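Local structure of histidine phosphotransferase (Caulobacter crescentus, 2OOC) at residues A14-F19 against D28-L33; P43-T48 against E86-A91. The protein probably relays phosphoryl groups through a histidine, acting as a histidine phosphotransfer protein and essential regulator of stalk biogenesis. All coordinates share one frame; numbering follows the deposited sequence. Where two conformers were deposited one is given.

Interaction 1. Residues A14-F19 against D28-L33; sequences AYLEGF and DEVLAL
A backbone bond from G18 N to A14 O, 2.8 Å long, helps to hold the helical turn from which L16 reaches V30 and L31. No hydrogen bond crosses between the segments; the contact itself is apolar. L16 is its centre. Its CG lies anti to the backbone N (chi1 -173°), and the two methyls fork between two neighbours. CD1 meets V30 CG1 at 3.6 Å, where the two side chains run alongside each other, pointing opposite ways. CD2 meets L31 CD2 methyl to methyl at 3.3 Å, tighter than usual for carbons. L31 leaves its helix to one side of L16, and the end of its side chain turns in. F19 adds a looser touch at the margin: its CE1 comes obliquely within 4.2 Å of V30 CG2. Replacing L16 by alanine would probably open a gap beside V30 and L31 and leave both without their main apolar mate across the contact. The segment axes of helices 13-19 and 24-41 pass 10.5 Å apart, with 119° between their directions. L31 also touches I99 and Y102 of helix 85-111, and E17 OE2 is hydrogen-bonded to Y102 OH, so helix 13-19 packs on two helices of the bundle found in Hpt domains. With no polar bond across, the contact rests on apolar packing, well buried at L16 and L31 and more open towards F19.

Interaction 2. Residues P43-T48 against E86-A91; sequences PMLDPT and EGVRTA
L45 and R89 meet in two ways, through a hydrogen bond and through their aliphatic parts. R89 NH1 donates to L45 O at 2.8 Å, with an N-H...O angle of 149°. The oxygen sits at the edge of the guanidinium, slightly tilted from its plane. The R89 chain is bent at chi3 (-58°). Its CG can therefore lie against L45 CB at 3.8 Å while NH1 still reaches the oxygen of the same residue. One face of the guanidinium rests over E86 CA, 3.5 Å from the plane and toward its rim. The isobutyl group of L45 goes another way. With CG anti to the carbonyl carbon (chi1 -63°), it points away from the carbonyl and towards V88. Both its methyls meet V88 CG1 at 4.1 Å, and the two side chains lie nearly perpendicular. This is near one end of the helical bundle characteristic of Hpt domains: L45 also touches A55 and V56 of helix 52-66, and V88 packs on C75 and C78 of helix 69-79. L45 is the centre of an inverse gamma turn, closed by a weak D46 N to M44 O bond. The loop then folds into an Asx turn, in which D46 OD1 takes T48 N at 2.9 Å. T48 OG1 also donates to D46 OD1, at 2.8 Å, and both donors come from above the same face of the carboxylate. R89 NH1 has a further, weak hydrogen bond to a bound glycerol, probably from the crystallisation liquor.

Overall arrangement
From the N terminus, the chain first forms helix 13-19, then turns into helix 24-41. Interaction 1 closes this short loop, with eight residues between its segments. Helix 24-41 runs on and ends at the loop that holds 43-48. Interaction 2 closes a much longer loop: 37 residues, among them helices 52-66 and 69-79, lie between 43-48 and 86-91. The two contacts follow in series and neither nest nor cross. They lie on opposite sides of the chain's centre. The centres of interactions 1 and 2 are about 24 Å apart. Interaction 1 fastens the N-terminal helix to the bundle, and interaction 2 ties an inter-helix loop to the last helix.

Interaction 1. Residues A14-F19 against D28-L33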
loop_
_atom_site.group_PDB
_atom_site.type_symbol
_atom_site.label_atom_id
_atom_site.label_comp_id
_atom_site.label_asym_id
_atom_site.label_seq_id
_atom_site.Cartn_x
_atom_site.Cartn_y
_atom_site.Cartn_z
ATOM N N ALA A 14 -8.480 10.301 1.757
ATOM C CA ALA A 14 -9.930 10.533 1.851
ATOM C C ALA A 14 -10.700 9.212 1.694
ATOM O O ALA A 14 -11.707 8.944 2.381
ATOM C CB ALA A 14 -10.339 11.510 0.804
ATOM N N TYR A 15 -10.237 8.368 0.776
ATOM C CA TYR A 15 -10.839 7.047 0.557
ATOM C C TYR A 15 -10.772 6.200 1.807
ATOM O O TYR A 15 -11.758 5.652 2.294
ATOM C CB TYR A 15 -10.178 6.352 -0.643
ATOM C CG TYR A 15 -10.767 5.002 -0.951
ATOM C CD1 TYR A 15 -10.343 3.874 -0.249
ATOM C CD2 TYR A 15 -11.773 4.845 -1.900
ATOM C CE1 TYR A 15 -10.923 2.647 -0.469
ATOM C CE2 TYR A 15 -12.351 3.609 -2.140
ATOM C CZ TYR A 15 -11.898 2.522 -1.409
ATOM O OH TYR A 15 -12.476 1.325 -1.725
ATOM N N LEU A 16 -9.574 6.175 2.394
ATOM C CA LEU A 16 -9.405 5.382 3.607
ATOM C C LEU A 16 -10.229 5.924 4.790
ATOM O O LEU A 16 -10.899 5.183 5.511
ATOM C CB LEU A 16 -7.930 5.337 3.980
ATOM C CG LEU A 16 -7.693 4.369 5.144
ATOM C CD1 LEU A 16 -8.374 2.997 4.943
ATOM C CD2 LEU A 16 -6.198 4.264 5.302
ATOM N N GLU A 17 -10.254 7.255 4.937
ATOM C CA GLU A 17 -11.044 7.837 5.979
ATOM C C GLU A 17 -12.503 7.556 5.752
ATOM O O GLU A 17 -13.291 7.312 6.664
ATOM C CB GLU A 17 -10.744 9.360 6.060
ATOM C CG GLU A 17 -9.346 9.638 6.539
ATOM C CD GLU A 17 -8.835 11.017 6.269
ATOM O OE1 GLU A 17 -9.562 11.794 5.588
ATOM O OE2 GLU A 17 -7.682 11.302 6.718
ATOM N N GLY A 18 -12.973 7.562 4.487
ATOM C CA GLY A 18 -14.357 7.153 4.253
ATOM C C GLY A 18 -14.676 5.690 4.616
ATOM O O GLY A 18 -15.738 5.417 5.103
ATOM N N PHE A 19 -13.790 4.802 4.229
ATOM C CA PHE A 19 -13.883 3.379 4.613
ATOM C C PHE A 19 -14.057 3.238 6.140
ATOM O O PHE A 19 -14.876 2.485 6.622
ATOM C CB PHE A 19 -12.636 2.670 4.162
ATOM C CG PHE A 19 -12.670 1.201 4.407
ATOM C CD1 PHE A 19 -12.236 0.661 5.619
ATOM C CD2 PHE A 19 -13.217 0.351 3.438
ATOM C CE1 PHE A 19 -12.340 -0.684 5.880
ATOM C CE2 PHE A 19 -13.278 -1.009 3.664
ATOM C CZ PHE A 19 -12.843 -1.538 4.888
ATOM N N ASP A 28 -6.253 3.768 11.642
ATOM C CA ASP A 28 -5.000 3.313 12.216
ATOM C C ASP A 28 -4.841 1.806 12.045
ATOM O O ASP A 28 -3.735 1.314 11.726
ATOM C CB ASP A 28 -4.881 3.700 13.702
ATOM C CG ASP A 28 -4.718 5.223 13.938
ATOM O OD1 ASP A 28 -4.444 5.998 12.985
ATOM O OD2 ASP A 28 -4.932 5.653 15.094
ATOM N N GLU A 29 -5.934 1.079 12.274
ATOM C CA GLU A 29 -5.969 -0.395 12.115
ATOM C C GLU A 29 -5.624 -0.824 10.701
ATOM O O GLU A 29 -4.843 -1.751 10.467
ATOM C CB GLU A 29 -7.381 -0.880 12.417
ATOM C CG GLU A 29 -7.584 -2.427 12.288
ATOM C CD GLU A 29 -9.043 -2.849 12.082
ATOM O OE1 GLU A 29 -9.947 -2.001 11.908
ATOM O OE2 GLU A 29 -9.299 -4.065 12.104
ATOM N N VAL A 30 -6.291 -0.177 9.760
ATOM C CA VAL A 30 -6.144 -0.575 8.385
ATOM C C VAL A 30 -4.711 -0.278 7.889
ATOM O O VAL A 30 -4.096 -1.081 7.170
ATOM C CB VAL A 30 -7.209 0.097 7.497
ATOM C CG1 VAL A 30 -6.820 -0.076 6.007
ATOM C CG2 VAL A 30 -8.608 -0.465 7.843
ATOM N N LEU A 31 -4.203 0.875 8.278
ATOM C CA LEU A 31 -2.818 1.256 7.914
ATOM C C LEU A 31 -1.843 0.214 8.480
ATOM O O LEU A 31 -0.884 -0.232 7.819
ATOM C CB LEU A 31 -2.424 2.653 8.360
ATOM C CG LEU A 31 -3.200 3.777 7.672
ATOM C CD1 LEU A 31 -2.702 5.036 8.230
ATOM C CD2 LEU A 31 -3.109 3.599 6.137
ATOM N N ALA A 32 -2.072 -0.211 9.731
ATOM C CA ALA A 32 -1.217 -1.228 10.319
ATOM C C ALA A 32 -1.314 -2.594 9.610
ATOM O O ALA A 32 -0.289 -3.216 9.341
ATOM C CB ALA A 32 -1.502 -1.349 11.814
ATOM N N LEU A 33 -2.522 -2.974 9.195
ATOM C CA LEU A 33 -2.695 -4.187 8.425
ATOM C C LEU A 33 -1.980 -4.120 7.082
ATOM O O LEU A 33 -1.349 -5.082 6.669
ATOM C CB LEU A 33 -4.203 -4.421 8.201
ATOM C CG LEU A 33 -5.011 -4.805 9.453
ATOM C CD1 LEU A 33 -6.576 -4.865 9.106
ATOM C CD2 LEU A 33 -4.478 -6.105 10.051
#

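Interaction 2. Residues P43-T48 against E86-A91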
loop_
_atom_site.group_PDB
_atom_site.type_symbol
_atom_site.label_atom_id
_atom_site.label_comp_id
_atom_site.label_asym_id
_atom_site.label_seq_id
_atom_site.Cartn_x
_atom_site.Cartn_y
_atom_site.Cartn_z
ATOM N N PRO A 43 9.180 -8.740 0.055
ATOM C CA PRO A 43 10.380 -9.514 -0.254
ATOM C C PRO A 43 10.244 -10.450 -1.463
ATOM O O PRO A 43 11.258 -10.803 -2.066
ATOM C CB PRO A 43 10.650 -10.298 1.025
ATOM C CG PRO A 43 9.941 -9.602 2.067
ATOM C CD PRO A 43 8.736 -8.966 1.441
HETATM N N MSE A 44 9.010 -10.756 -1.850
HETATM C CA MSE A 44 8.758 -11.665 -2.974
HETATM C C MSE A 44 8.680 -10.980 -4.305
HETATM O O MSE A 44 8.548 -11.650 -5.340
HETATM C CB MSE A 44 7.470 -12.402 -2.780
HETATM C CG MSE A 44 7.411 -13.035 -1.429
HETATM SE SE MSE A 44 5.810 -13.988 -1.336
HETATM C CE MSE A 44 5.755 -14.354 0.523
ATOM N N LEU A 45 8.791 -9.642 -4.319
ATOM C CA LEU A 45 8.700 -8.851 -5.537
ATOM C C LEU A 45 10.029 -8.841 -6.260
ATOM O O LEU A 45 10.735 -7.799 -6.395
ATOM C CB LEU A 45 8.232 -7.427 -5.233
ATOM C CG LEU A 45 6.831 -7.367 -4.628
ATOM C CD1 LEU A 45 6.528 -5.999 -4.118
ATOM C CD2 LEU A 45 5.804 -7.757 -5.667
ATOM N N ASP A 46 10.387 -10.007 -6.768
ATOM C CA ASP A 46 11.714 -10.266 -7.362
ATOM C C ASP A 46 11.456 -11.363 -8.376
ATOM O O ASP A 46 10.897 -12.391 -8.020
ATOM C CB ASP A 46 12.620 -10.789 -6.222
ATOM C CG ASP A 46 14.000 -11.251 -6.660
ATOM O OD1 ASP A 46 14.214 -11.644 -7.810
ATOM O OD2 ASP A 46 14.869 -11.303 -5.766
ATOM N N PRO A 47 11.878 -11.204 -9.640
ATOM C CA PRO A 47 11.567 -12.242 -10.634
ATOM C C PRO A 47 12.145 -13.637 -10.343
ATOM O O PRO A 47 11.638 -14.610 -10.891
ATOM C CB PRO A 47 12.112 -11.647 -11.938
ATOM C CG PRO A 47 13.153 -10.718 -11.499
ATOM C CD PRO A 47 12.677 -10.100 -10.212
ATOM N N THR A 48 13.155 -13.741 -9.474
ATOM C CA THR A 48 13.740 -14.991 -9.129
ATOM C C THR A 48 13.091 -15.579 -7.877
ATOM O O THR A 48 13.494 -16.640 -7.455
ATOM C CB THR A 48 15.250 -14.894 -8.885
ATOM O OG1 THR A 48 15.454 -14.134 -7.688
ATOM C CG2 THR A 48 15.925 -14.180 -10.059
ATOM N N GLU A 86 10.418 -4.059 -10.527
ATOM C CA GLU A 86 10.985 -2.858 -9.980
ATOM C C GLU A 86 9.971 -1.702 -9.893
ATOM O O GLU A 86 9.928 -0.944 -8.893
ATOM C CB GLU A 86 12.195 -2.458 -10.830
ATOM C CG GLU A 86 12.956 -1.225 -10.340
ATOM C CD GLU A 86 14.258 -0.934 -11.163
ATOM O OE1 GLU A 86 14.640 -1.746 -12.036
ATOM O OE2 GLU A 86 14.866 0.125 -10.923
ATOM N N GLY A 87 9.120 -1.593 -10.902
ATOM C CA GLY A 87 8.085 -0.578 -10.908
ATOM C C GLY A 87 7.054 -0.783 -9.790
ATOM O O GLY A 87 6.543 0.161 -9.172
ATOM N N VAL A 88 6.708 -2.049 -9.535
ATOM C CA VAL A 88 5.871 -2.384 -8.380
ATOM C C VAL A 88 6.539 -2.005 -7.051
ATOM O O VAL A 88 5.922 -1.373 -6.205
ATOM C CB VAL A 88 5.465 -3.865 -8.370
ATOM C CG1 VAL A 88 4.532 -4.167 -7.201
ATOM C CG2 VAL A 88 4.742 -4.202 -9.712
ATOM N N ARG A 89 7.818 -2.352 -6.908
ATOM C CA ARG A 89 8.550 -2.020 -5.711
ATOM C C ARG A 89 8.601 -0.530 -5.432
ATOM O O ARG A 89 8.412 -0.095 -4.299
ATOM C CB ARG A 89 9.966 -2.614 -5.737
ATOM C CG ARG A 89 9.985 -4.104 -5.694
ATOM C CD ARG A 89 11.299 -4.640 -5.226
ATOM N NE ARG A 89 12.376 -4.156 -6.102
ATOM C CZ ARG A 89 12.746 -4.702 -7.247
ATOM N NH1 ARG A 89 12.179 -5.808 -7.690
ATOM N NH2 ARG A 89 13.728 -4.158 -7.985
ATOM N N THR A 90 8.846 0.265 -6.480
ATOM C CA THR A 90 8.959 1.710 -6.252
ATOM C C THR A 90 7.602 2.372 -6.011
ATOM O O THR A 90 7.528 3.286 -5.207
ATOM C CB THR A 90 9.743 2.368 -7.340
ATOM O OG1 THR A 90 9.096 2.231 -8.584
ATOM C CG2 THR A 90 11.174 1.837 -7.472
ATOM N N ALA A 91 6.528 1.829 -6.611
ATOM C CA ALA A 91 5.147 2.246 -6.290
ATOM C C ALA A 91 4.780 1.901 -4.845
ATOM O O ALA A 91 4.164 2.688 -4.148
ATOM C CB ALA A 91 4.120 1.627 -7.268
#